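Local structure of macrolide export ATP-binding/permease protein macB (Actinobacillus actinomycetemcomitans, 3FTJ) at residues A[60-65]-A[70-75]; A[116-121]-A[126-131]. The protein probably exports macrolides as the non-canonical inner-membrane ABC transporter of the tripartite MacAB-TdeA efflux system, of which this chain is the periplasmic region. All coordinates share one frame; numbering follows the deposited sequence.

Contact 1. Residues A[60-65]-A[70-75]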
loop_
_atom_site.group_PDB
_atom_site.type_symbol
_atom_site.label_atom_id
_atom_site.label_comp_id
_atom_site.label_asym_id
_atom_site.label_seq_id
_atom_site.Cartn_x
_atom_site.Cartn_y
_atom_site.Cartn_z
ATOM N N GLY A 60 13.371 -6.244 -6.481
ATOM C CA GLY A 60 14.787 -6.552 -6.422
ATOM C C GLY A 60 15.083 -8.020 -6.198
ATOM O O GLY A 60 14.241 -8.878 -6.463
ATOM N N ILE A 61 16.287 -8.304 -5.707
ATOM C CA ILE A 61 16.746 -9.672 -5.545
ATOM C C ILE A 61 16.643 -10.096 -4.097
ATOM O O ILE A 61 17.177 -9.432 -3.207
ATOM C CB ILE A 61 18.198 -9.852 -6.059
ATOM C CG1 ILE A 61 18.231 -9.817 -7.585
ATOM C CG2 ILE A 61 18.765 -11.187 -5.617
ATOM C CD1 ILE A 61 17.852 -8.500 -8.180
ATOM N N LEU A 62 15.937 -11.196 -3.868
ATOM C CA LEU A 62 15.725 -11.714 -2.523
ATOM C C LEU A 62 16.525 -12.991 -2.340
ATOM O O LEU A 62 16.302 -13.975 -3.051
ATOM C CB LEU A 62 14.240 -12.022 -2.316
ATOM C CG LEU A 62 13.680 -12.139 -0.897
ATOM C CD1 LEU A 62 12.374 -12.905 -0.910
ATOM C CD2 LEU A 62 14.654 -12.829 0.007
ATOM N N VAL A 63 17.453 -12.980 -1.390
ATOM C CA VAL A 63 18.186 -14.191 -1.032
ATOM C C VAL A 63 17.564 -14.831 0.213
ATOM O O VAL A 63 17.262 -14.147 1.206
ATOM C CB VAL A 63 19.679 -13.905 -0.769
ATOM C CG1 VAL A 63 20.354 -15.121 -0.129
ATOM C CG2 VAL A 63 20.383 -13.495 -2.054
ATOM N N VAL A 64 17.338 -16.140 0.145
ATOM C CA VAL A 64 16.813 -16.876 1.286
ATOM C C VAL A 64 17.612 -18.152 1.431
ATOM O O VAL A 64 17.517 -19.050 0.592
ATOM C CB VAL A 64 15.350 -17.247 1.093
ATOM C CG1 VAL A 64 14.798 -17.903 2.367
ATOM C CG2 VAL A 64 14.535 -16.009 0.698
ATOM N N GLY A 65 18.401 -18.232 2.494
ATOM C CA GLY A 65 19.308 -19.349 2.660
ATOM C C GLY A 65 20.287 -19.333 1.508
ATOM O O GLY A 65 21.036 -18.376 1.337
ATOM N N THR A 70 14.574 -13.370 -8.255
ATOM C CA THR A 70 14.424 -12.036 -8.841
ATOM C C THR A 70 12.996 -11.535 -8.830
ATOM O O THR A 70 12.051 -12.300 -8.647
ATOM C CB THR A 70 14.870 -11.958 -10.303
ATOM O OG1 THR A 70 14.486 -13.155 -10.991
ATOM C CG2 THR A 70 16.342 -11.776 -10.380
ATOM N N SER A 71 12.860 -10.236 -9.065
ATOM C CA SER A 71 11.570 -9.562 -9.056
ATOM C C SER A 71 10.732 -9.951 -7.843
ATOM O O SER A 71 9.570 -10.343 -7.963
ATOM C CB SER A 71 10.810 -9.793 -10.365
ATOM O OG SER A 71 10.867 -11.151 -10.761
ATOM N N ALA A 72 11.350 -9.858 -6.672
ATOM C CA ALA A 72 10.611 -9.865 -5.426
ATOM C C ALA A 72 10.234 -8.417 -5.164
ATOM O O ALA A 72 11.086 -7.531 -5.235
ATOM C CB ALA A 72 11.469 -10.396 -4.298
ATOM N N ASN A 73 8.957 -8.186 -4.876
ATOM C CA ASN A 73 8.450 -6.861 -4.559
ATOM C C ASN A 73 8.385 -6.615 -3.070
ATOM O O ASN A 73 7.616 -7.267 -2.360
ATOM C CB ASN A 73 7.060 -6.685 -5.152
ATOM C CG ASN A 73 7.054 -6.860 -6.643
ATOM O OD1 ASN A 73 7.765 -6.156 -7.357
ATOM N ND2 ASN A 73 6.268 -7.819 -7.128
ATOM N N LEU A 74 9.200 -5.681 -2.598
ATOM C CA LEU A 74 9.127 -5.233 -1.215
ATOM C C LEU A 74 8.275 -3.984 -1.152
ATOM O O LEU A 74 8.596 -2.973 -1.773
ATOM C CB LEU A 74 10.517 -4.929 -0.658
ATOM C CG LEU A 74 10.607 -4.477 0.803
ATOM C CD1 LEU A 74 10.112 -5.563 1.765
ATOM C CD2 LEU A 74 12.052 -4.100 1.122
ATOM N N TYR A 75 7.181 -4.070 -0.408
ATOM C CA TYR A 75 6.320 -2.928 -0.153
ATOM C C TYR A 75 6.651 -2.344 1.204
ATOM O O TYR A 75 6.833 -3.079 2.179
ATOM C CB TYR A 75 4.859 -3.355 -0.172
ATOM C CG TYR A 75 4.369 -3.766 -1.529
ATOM C CD1 TYR A 75 3.901 -2.817 -2.436
ATOM C CD2 TYR A 75 4.376 -5.100 -1.914
ATOM C CE1 TYR A 75 3.459 -3.190 -3.693
ATOM C CE2 TYR A 75 3.926 -5.481 -3.163
ATOM C CZ TYR A 75 3.467 -4.519 -4.047
ATOM O OH TYR A 75 3.018 -4.902 -5.291
#
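I61 and T70 run alongside each other on the surface. Their contact is purely aliphatic: CG1 of I61 is 3.9 Å from CG2 of T70. Both carbons sit beside their own backbone N, anti to the carbonyl carbon (chi1 -73° in I61), and this puts the two branches next to each other. On the other face of the strand L62 points inward. L62 CB meets A72 CB at 3.8 Å, and both residues are buried. The leucine side chain continues past this point to L156, I117 and V128.

Between the two segments the backbone bonds run through G60 and A72, an antiparallel hydrogen-bonded pair. G60 N donates to A72 O at 2.9 Å, and A72 N returns a bond to G60 O at 3.1 Å. S71 N also lies close to G60 O, but its angle is too poor for a bond. S71 OG bonds instead to T70 O at 2.7 Å, from above the carbonyl plane. S71, with positive phi (46°), and A72 both face G60, which makes a G1 beta bulge. The bulge is set in the antiparallel hairpin of strands 49-64 and 67-77 in the periplasmic core domain.

Contact 2. Residues A[116-121]-A[126-131]; sequences AIFANE and KTVIFN
K126 runs past the ring of F118 and ends near E121. The contact starts at K126 CB, 3.9 Å from CZ of F118. Beyond CG the lysine chain is extended, and K126 CD comes within 3.8 Å of F118 CE2. The lysine chain passes the ring obliquely, the two side chains running counter to one another. At the tip, K126 NZ lies 4.1 Å from CB of E121. K126 NZ is 4.5 Å from E121 OE1, too far for a salt bridge. Water 1 fills the gap: it accepts from K126 NZ at 2.7 Å and donates to E121 OE1 at 2.6 Å. NZ also bonds directly to N122 O, so two partners fix the end of the chain. The opposite charge nearby probably favours the charged lysine.

V128 takes the next place along the ring. V128 CG1 is 4.1 Å from CZ of F118. I117 CG2 lies over one face of the ring, offset toward the rim, and E121 OE1 lies at the ring edge, in plane. A type II' turn from F118 to E121, closed by the bond from E121 N to F118 O, leads the chain to the glutamate that faces K126.

The contact joins the C-terminal end of helix 111-118 to the start of strand 127-130. F118 also touches V64, L109 and P123, while V128 reaches L62, V107, F135 and V137.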
loop_
_atom_site.group_PDB
_atom_site.type_symbol
_atom_site.label_atom_id
_atom_site.label_comp_id
_atom_site.label_asym_id
_atom_site.label_seq_id
_atom_site.Cartn_x
_atom_site.Cartn_y
_atom_site.Cartn_z
ATOM N N ALA A 116 6.657 -20.071 -2.343
ATOM C CA ALA A 116 7.755 -20.025 -3.307
ATOM C C ALA A 116 9.122 -20.081 -2.638
ATOM O O ALA A 116 10.049 -20.725 -3.133
ATOM C CB ALA A 116 7.645 -18.775 -4.175
ATOM N N ILE A 117 9.237 -19.411 -1.501
ATOM C CA ILE A 117 10.517 -19.244 -0.830
ATOM C C ILE A 117 10.754 -20.291 0.247
ATOM O O ILE A 117 11.892 -20.649 0.535
ATOM C CB ILE A 117 10.565 -17.881 -0.139
ATOM C CG1 ILE A 117 10.444 -16.756 -1.160
ATOM C CG2 ILE A 117 11.831 -17.741 0.682
ATOM C CD1 ILE A 117 9.991 -15.468 -0.523
ATOM N N PHE A 118 9.677 -20.766 0.860
ATOM C CA PHE A 118 9.801 -21.642 2.020
ATOM C C PHE A 118 9.125 -23.001 1.844
ATOM O O PHE A 118 9.355 -23.914 2.630
ATOM C CB PHE A 118 9.281 -20.940 3.276
ATOM C CG PHE A 118 10.209 -19.877 3.800
ATOM C CD1 PHE A 118 9.852 -18.540 3.765
ATOM C CD2 PHE A 118 11.452 -20.219 4.313
ATOM C CE1 PHE A 118 10.711 -17.563 4.242
ATOM C CE2 PHE A 118 12.321 -19.244 4.791
ATOM C CZ PHE A 118 11.949 -17.917 4.754
ATOM N N ALA A 119 8.305 -23.131 0.805
ATOM C CA ALA A 119 7.570 -24.365 0.568
ATOM C C ALA A 119 6.912 -24.843 1.861
ATOM O O ALA A 119 6.018 -24.177 2.385
ATOM C CB ALA A 119 8.495 -25.434 0.003
ATOM N N ASN A 120 7.369 -25.979 2.385
ATOM C CA ASN A 120 6.766 -26.567 3.581
ATOM C C ASN A 120 7.534 -26.254 4.864
ATOM O O ASN A 120 7.168 -26.716 5.949
ATOM C CB ASN A 120 6.584 -28.081 3.410
ATOM C CG ASN A 120 5.481 -28.427 2.415
ATOM O OD1 ASN A 120 4.296 -28.208 2.683
ATOM N ND2 ASN A 120 5.870 -28.966 1.257
ATOM N N GLU A 121 8.590 -25.457 4.737
ATOM C CA GLU A 121 9.370 -25.015 5.890
ATOM C C GLU A 121 8.624 -23.955 6.697
ATOM O O GLU A 121 7.790 -23.216 6.164
ATOM C CB GLU A 121 10.718 -24.452 5.427
ATOM C CG GLU A 121 11.470 -25.363 4.466
ATOM C CD GLU A 121 12.480 -24.614 3.607
ATOM O OE1 GLU A 121 13.107 -23.653 4.105
ATOM O OE2 GLU A 121 12.647 -24.990 2.427
ATOM N N LYS A 126 12.675 -16.675 10.294
ATOM C CA LYS A 126 13.755 -16.779 9.319
ATOM C C LYS A 126 14.075 -15.468 8.607
ATOM O O LYS A 126 13.229 -14.580 8.497
ATOM C CB LYS A 126 13.487 -17.915 8.341
ATOM C CG LYS A 126 13.929 -19.246 8.931
ATOM C CD LYS A 126 13.164 -20.394 8.351
ATOM C CE LYS A 126 13.366 -21.627 9.199
ATOM N NZ LYS A 126 12.751 -22.812 8.555
ATOM N N THR A 127 15.320 -15.340 8.154
ATOM C CA THR A 127 15.787 -14.088 7.569
ATOM C C THR A 127 15.800 -14.145 6.054
ATOM O O THR A 127 16.279 -15.119 5.463
ATOM C CB THR A 127 17.185 -13.720 8.086
ATOM O OG1 THR A 127 17.102 -13.388 9.481
ATOM C CG2 THR A 127 17.741 -12.539 7.322
ATOM N N VAL A 128 15.235 -13.114 5.432
ATOM C CA VAL A 128 15.285 -12.961 3.986
ATOM C C VAL A 128 16.044 -11.671 3.679
ATOM O O VAL A 128 15.917 -10.680 4.397
ATOM C CB VAL A 128 13.883 -12.919 3.348
ATOM C CG1 VAL A 128 13.062 -14.141 3.775
ATOM C CG2 VAL A 128 13.164 -11.636 3.714
ATOM N N ILE A 129 16.850 -11.692 2.623
ATOM C CA ILE A 129 17.717 -10.569 2.304
ATOM C C ILE A 129 17.283 -9.908 1.004
ATOM O O ILE A 129 17.350 -10.512 -0.071
ATOM C CB ILE A 129 19.187 -11.023 2.190
ATOM C CG1 ILE A 129 19.618 -11.747 3.460
ATOM C CG2 ILE A 129 20.095 -9.843 1.928
ATOM C CD1 ILE A 129 21.084 -12.121 3.462
ATOM N N PHE A 130 16.827 -8.665 1.107
ATOM C CA PHE A 130 16.420 -7.901 -0.066
ATOM C C PHE A 130 17.507 -6.887 -0.451
ATOM O O PHE A 130 17.872 -6.013 0.346
ATOM C CB PHE A 130 15.086 -7.200 0.195
ATOM C CG PHE A 130 14.540 -6.467 -0.999
ATOM C CD1 PHE A 130 13.746 -7.116 -1.925
ATOM C CD2 PHE A 130 14.830 -5.131 -1.195
ATOM C CE1 PHE A 130 13.249 -6.442 -3.021
ATOM C CE2 PHE A 130 14.334 -4.453 -2.292
ATOM C CZ PHE A 130 13.540 -5.113 -3.200
ATOM N N ASN A 131 18.029 -7.014 -1.671
ATOM C CA ASN A 131 19.121 -6.152 -2.127
ATOM C C ASN A 131 20.171 -5.922 -1.035
ATOM O O ASN A 131 20.564 -4.777 -0.758
ATOM C CB ASN A 131 18.583 -4.815 -2.656
ATOM C CG ASN A 131 18.031 -4.924 -4.078
ATOM O OD1 ASN A 131 17.532 -3.948 -4.636
ATOM N ND2 ASN A 131 18.126 -6.114 -4.667
HETATM O O HOH W 1 13.950 -22.347 6.207
#

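How the contacts relate
Contact 1 comes first along the chain and is complete before contact 2 begins. Their centres are 9 Å apart, within the MacB-like periplasmic core domain. Both reach one mixed sheet, contact 2 through strand 127-130; helix 111-118 packs against it. Strand 49-64 pairs with 67-77 in contact 1 and, also antiparallel, with 127-130 of contact 2. Probable hydrogen bonds from V63 N to I129 O and from N131 N to I61 O join the two contacts. F130 also packs against A72. L62 and V64 carry the side chains of strand 49-64 to I117, F118 and V128, so one buried layer joins hairpin, strand and helix.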